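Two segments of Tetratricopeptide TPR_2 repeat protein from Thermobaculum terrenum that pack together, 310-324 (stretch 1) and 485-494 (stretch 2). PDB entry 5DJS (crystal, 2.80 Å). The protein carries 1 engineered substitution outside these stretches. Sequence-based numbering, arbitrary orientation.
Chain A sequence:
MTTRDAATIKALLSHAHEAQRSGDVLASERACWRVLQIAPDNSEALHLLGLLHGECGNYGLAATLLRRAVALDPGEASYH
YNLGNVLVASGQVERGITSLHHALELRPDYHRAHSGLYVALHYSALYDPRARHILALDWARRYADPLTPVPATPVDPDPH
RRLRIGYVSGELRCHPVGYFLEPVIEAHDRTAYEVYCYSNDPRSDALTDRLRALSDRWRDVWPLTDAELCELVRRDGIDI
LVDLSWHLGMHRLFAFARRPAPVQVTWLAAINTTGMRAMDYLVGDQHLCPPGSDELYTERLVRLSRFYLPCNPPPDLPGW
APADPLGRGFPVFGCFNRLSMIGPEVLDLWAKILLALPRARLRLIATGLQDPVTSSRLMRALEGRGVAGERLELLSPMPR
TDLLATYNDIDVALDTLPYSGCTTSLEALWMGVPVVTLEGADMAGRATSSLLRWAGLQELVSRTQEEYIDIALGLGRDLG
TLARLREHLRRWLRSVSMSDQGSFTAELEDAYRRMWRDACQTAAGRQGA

Stretch 1, residues 310-324: PCNPPPDLPGWAPAD
Stretch 2 (485-494) LREHLRRWLR

This is a mixed contact in which an irregular, proline-rich loop lies against one helix, with an apolar cluster at Leu-493 and the Trp-320 indole edge against helix backbone, beside the Arg-486 guanidinium; no hydrogen bond crosses. Residues 485-494 are helical, with backbone hydrogen bonds such as Leu-493 N to Leu-489 O at 2.7 Å; residues 310-324 form no regular helix or strand. The nearest CA atoms across the stretches are those of Trp-320 and Arg-490, 9.4 Å apart. Trp-320 (phi/psi -74/147, chi1 m, chi2 11°) points toward the helix and meets its backbone edge-on: CZ3 lies 3.2 Å from Arg-486 O, and CH2 3.3 Å from Arg-490 N. That N donates to Arg-486 O at 3.1 Å, so the indole edge abuts a satisfied helical turn. Arg-486 (chi1 to chi3 t, chi4 -77°) starts sideways and reaches to the loop, where Trp-320 CE3 lies over one face of its guanidinium. Its NH1 approaches Ala-321 O to 2.7 Å, but the poor angle rules out a hydrogen bond. Leu-493 (chi1 t, chi2 -138°) points toward the loop, its CD2 3.7 Å from Pro-313 CG and 4.5 Å from Leu-317 CD2, while CD1 sits 4.4 Å from Trp-320 CZ2. Cys-311 CB (chi1 m) touches Trp-492 CZ2 at 4.1 Å. Within the helix, Arg-490 NE bridges to Glu-487 OE2 at 2.8 Å; the Arg-490 side-chain end leads away from the loop.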

# COMPACT_ATOMS: atom_id res chain seq x y z
N PRO A 310 -6.10 -9.89 9.32
CA PRO A 310 -5.81 -11.27 9.72
C PRO A 310 -4.31 -11.60 9.70
O PRO A 310 -3.66 -11.47 8.67
CB PRO A 310 -6.57 -12.10 8.68
CG PRO A 310 -6.58 -11.26 7.45
CD PRO A 310 -6.55 -9.82 7.91
N CYS A 311 -3.79 -12.06 10.85
CA CYS A 311 -2.35 -12.33 11.06
C CYS A 311 -1.89 -13.79 10.83
O CYS A 311 -0.71 -14.11 11.06
CB CYS A 311 -1.98 -11.90 12.47
SG CYS A 311 -2.28 -10.15 12.80
N ASN A 312 -2.77 -14.68 10.38
CA ASN A 312 -2.37 -16.07 10.11
C ASN A 312 -1.41 -16.16 8.92
O ASN A 312 -1.67 -15.55 7.88
CB ASN A 312 -3.60 -16.97 9.89
CG ASN A 312 -4.37 -16.62 8.64
OD1 ASN A 312 -4.81 -15.48 8.48
ND2 ASN A 312 -4.52 -17.57 7.73
N PRO A 313 -0.31 -16.92 9.05
CA PRO A 313 0.72 -16.93 8.01
C PRO A 313 0.38 -17.87 6.86
O PRO A 313 -0.46 -18.75 7.03
CB PRO A 313 1.93 -17.47 8.75
CG PRO A 313 1.33 -18.48 9.66
CD PRO A 313 -0.00 -17.91 10.10
N PRO A 314 1.06 -17.73 5.72
CA PRO A 314 0.82 -18.66 4.62
C PRO A 314 1.34 -20.08 4.95
O PRO A 314 2.11 -20.25 5.90
CB PRO A 314 1.59 -18.04 3.45
CG PRO A 314 2.67 -17.25 4.10
CD PRO A 314 2.08 -16.72 5.37
N PRO A 315 0.90 -21.09 4.17
CA PRO A 315 1.36 -22.45 4.43
C PRO A 315 2.85 -22.67 4.13
O PRO A 315 3.52 -23.38 4.87
CB PRO A 315 0.46 -23.30 3.52
CG PRO A 315 0.09 -22.39 2.40
CD PRO A 315 0.03 -21.01 2.97
N ASP A 316 3.37 -22.04 3.07
CA ASP A 316 4.76 -22.23 2.62
C ASP A 316 5.79 -21.37 3.39
O ASP A 316 6.74 -20.84 2.79
CB ASP A 316 4.85 -21.99 1.09
CG ASP A 316 4.50 -20.55 0.67
OD1 ASP A 316 3.74 -19.88 1.40
OD2 ASP A 316 4.99 -20.10 -0.39
N LEU A 317 5.64 -21.27 4.71
CA LEU A 317 6.48 -20.38 5.53
C LEU A 317 7.86 -21.01 5.74
O LEU A 317 7.93 -22.16 6.17
CB LEU A 317 5.83 -20.12 6.90
CG LEU A 317 6.18 -18.77 7.54
CD1 LEU A 317 5.47 -17.65 6.81
CD2 LEU A 317 5.82 -18.74 9.02
N PRO A 318 8.96 -20.27 5.44
CA PRO A 318 10.32 -20.86 5.47
C PRO A 318 10.72 -21.62 6.72
O PRO A 318 11.49 -22.58 6.63
CB PRO A 318 11.23 -19.64 5.32
CG PRO A 318 10.43 -18.73 4.47
CD PRO A 318 9.02 -18.87 4.97
N GLY A 319 10.21 -21.21 7.89
CA GLY A 319 10.54 -21.89 9.13
C GLY A 319 11.89 -21.43 9.66
O GLY A 319 12.86 -21.21 8.91
N TRP A 320 11.96 -21.32 10.98
CA TRP A 320 13.01 -20.56 11.65
C TRP A 320 14.33 -21.33 11.62
O TRP A 320 14.34 -22.56 11.65
CB TRP A 320 12.61 -20.28 13.10
CG TRP A 320 11.36 -19.46 13.27
CD1 TRP A 320 10.43 -19.13 12.30
CD2 TRP A 320 10.87 -18.90 14.49
NE1 TRP A 320 9.42 -18.38 12.86
CE2 TRP A 320 9.66 -18.23 14.20
CE3 TRP A 320 11.34 -18.91 15.81
CZ2 TRP A 320 8.91 -17.57 15.17
CZ3 TRP A 320 10.60 -18.24 16.78
CH2 TRP A 320 9.39 -17.59 16.46
N ALA A 321 15.43 -20.59 11.55
CA ALA A 321 16.78 -21.15 11.60
C ALA A 321 17.26 -21.09 13.06
O ALA A 321 16.64 -20.41 13.89
CB ALA A 321 17.71 -20.38 10.68
N PRO A 322 18.38 -21.79 13.38
CA PRO A 322 18.91 -21.68 14.76
C PRO A 322 19.65 -20.35 15.09
O PRO A 322 20.46 -20.33 16.02
CB PRO A 322 19.83 -22.91 14.86
CG PRO A 322 20.23 -23.22 13.46
CD PRO A 322 19.05 -22.85 12.61
N ALA A 323 19.32 -19.25 14.38
CA ALA A 323 20.05 -17.96 14.40
C ALA A 323 21.33 -18.04 13.55
O ALA A 323 22.19 -18.87 13.83
CB ALA A 323 20.36 -17.49 15.82
N ASP A 324 21.44 -17.19 12.52
CA ASP A 324 22.62 -17.09 11.61
C ASP A 324 22.66 -18.23 10.60
O ASP A 324 22.84 -19.40 10.95
CB ASP A 324 23.95 -16.93 12.41
CG ASP A 324 25.20 -17.04 11.53
OD1 ASP A 324 25.23 -16.47 10.42
OD2 ASP A 324 26.17 -17.70 11.97
N LEU A 485 11.69 -12.64 23.69
CA LEU A 485 10.84 -12.19 22.59
C LEU A 485 10.76 -13.21 21.45
O LEU A 485 9.68 -13.40 20.90
CB LEU A 485 11.32 -10.82 22.08
CG LEU A 485 10.82 -9.54 22.78
CD1 LEU A 485 10.47 -9.70 24.26
CD2 LEU A 485 11.84 -8.42 22.61
N ARG A 486 11.86 -13.88 21.12
CA ARG A 486 11.80 -14.96 20.10
C ARG A 486 10.82 -16.10 20.47
O ARG A 486 10.19 -16.69 19.60
CB ARG A 486 13.19 -15.54 19.82
CG ARG A 486 13.29 -16.27 18.48
CD ARG A 486 14.74 -16.41 18.03
NE ARG A 486 14.89 -17.11 16.75
CZ ARG A 486 14.80 -18.43 16.57
NH1 ARG A 486 14.98 -18.93 15.35
NH2 ARG A 486 14.53 -19.27 17.58
N GLU A 487 10.71 -16.38 21.77
CA GLU A 487 9.76 -17.39 22.27
C GLU A 487 8.32 -16.87 22.34
O GLU A 487 7.37 -17.61 22.04
CB GLU A 487 10.18 -17.90 23.66
CG GLU A 487 10.75 -19.30 23.64
CD GLU A 487 9.70 -20.37 23.38
OE1 GLU A 487 8.68 -20.44 24.11
OE2 GLU A 487 9.91 -21.15 22.42
N HIS A 488 8.17 -15.61 22.76
CA HIS A 488 6.86 -14.95 22.72
C HIS A 488 6.27 -15.04 21.31
O HIS A 488 5.10 -15.38 21.16
CB HIS A 488 6.99 -13.48 23.14
CG HIS A 488 5.72 -12.88 23.63
ND1 HIS A 488 4.60 -12.73 22.84
CD2 HIS A 488 5.39 -12.37 24.84
CE1 HIS A 488 3.63 -12.17 23.54
NE2 HIS A 488 4.09 -11.94 24.76
N LEU A 489 7.10 -14.76 20.31
CA LEU A 489 6.70 -14.87 18.90
C LEU A 489 6.43 -16.31 18.45
O LEU A 489 5.55 -16.53 17.62
CB LEU A 489 7.74 -14.21 17.96
CG LEU A 489 7.67 -12.71 17.60
CD1 LEU A 489 6.27 -12.13 17.76
CD2 LEU A 489 8.66 -11.85 18.36
N ARG A 490 7.19 -17.27 18.96
CA ARG A 490 6.98 -18.69 18.62
C ARG A 490 5.60 -19.15 19.08
O ARG A 490 4.90 -19.87 18.36
CB ARG A 490 8.04 -19.60 19.26
CG ARG A 490 8.57 -20.73 18.36
CD ARG A 490 8.40 -22.14 18.92
NE ARG A 490 8.32 -22.19 20.39
CZ ARG A 490 7.76 -23.17 21.10
NH1 ARG A 490 7.24 -24.25 20.51
NH2 ARG A 490 7.74 -23.08 22.42
N ARG A 491 5.21 -18.73 20.29
CA ARG A 491 3.89 -19.03 20.84
C ARG A 491 2.79 -18.27 20.12
O ARG A 491 1.75 -18.84 19.78
CB ARG A 491 3.84 -18.73 22.34
CG ARG A 491 4.72 -19.65 23.15
CD ARG A 491 4.61 -19.39 24.65
NE ARG A 491 5.49 -20.31 25.37
CZ ARG A 491 5.25 -21.60 25.59
NH1 ARG A 491 4.13 -22.18 25.15
NH2 ARG A 491 6.14 -22.33 26.26
N TRP A 492 3.01 -16.97 19.93
CA TRP A 492 2.10 -16.13 19.17
C TRP A 492 1.87 -16.70 17.75
O TRP A 492 0.72 -16.86 17.34
CB TRP A 492 2.62 -14.68 19.13
CG TRP A 492 1.84 -13.75 18.24
CD1 TRP A 492 0.75 -13.01 18.59
CD2 TRP A 492 2.11 -13.47 16.87
NE1 TRP A 492 0.32 -12.28 17.50
CE2 TRP A 492 1.14 -12.55 16.43
CE3 TRP A 492 3.08 -13.91 15.95
CZ2 TRP A 492 1.11 -12.05 15.12
CZ3 TRP A 492 3.05 -13.42 14.66
CH2 TRP A 492 2.07 -12.50 14.25
N LEU A 493 2.95 -17.03 17.03
CA LEU A 493 2.86 -17.61 15.66
C LEU A 493 1.88 -18.79 15.61
O LEU A 493 1.01 -18.84 14.74
CB LEU A 493 4.24 -18.09 15.16
CG LEU A 493 4.59 -18.25 13.67
CD1 LEU A 493 5.38 -19.52 13.42
CD2 LEU A 493 3.40 -18.21 12.73
N ARG A 494 2.03 -19.72 16.55
CA ARG A 494 1.23 -20.95 16.61
C ARG A 494 -0.24 -20.67 16.92
O ARG A 494 -1.14 -21.23 16.28
CB ARG A 494 1.80 -21.90 17.68
CG ARG A 494 1.43 -23.36 17.50
CD ARG A 494 0.90 -24.03 18.77
NE ARG A 494 1.57 -23.58 20.00
CZ ARG A 494 2.75 -24.02 20.46
NH1 ARG A 494 3.45 -24.94 19.81
NH2 ARG A 494 3.23 -23.52 21.60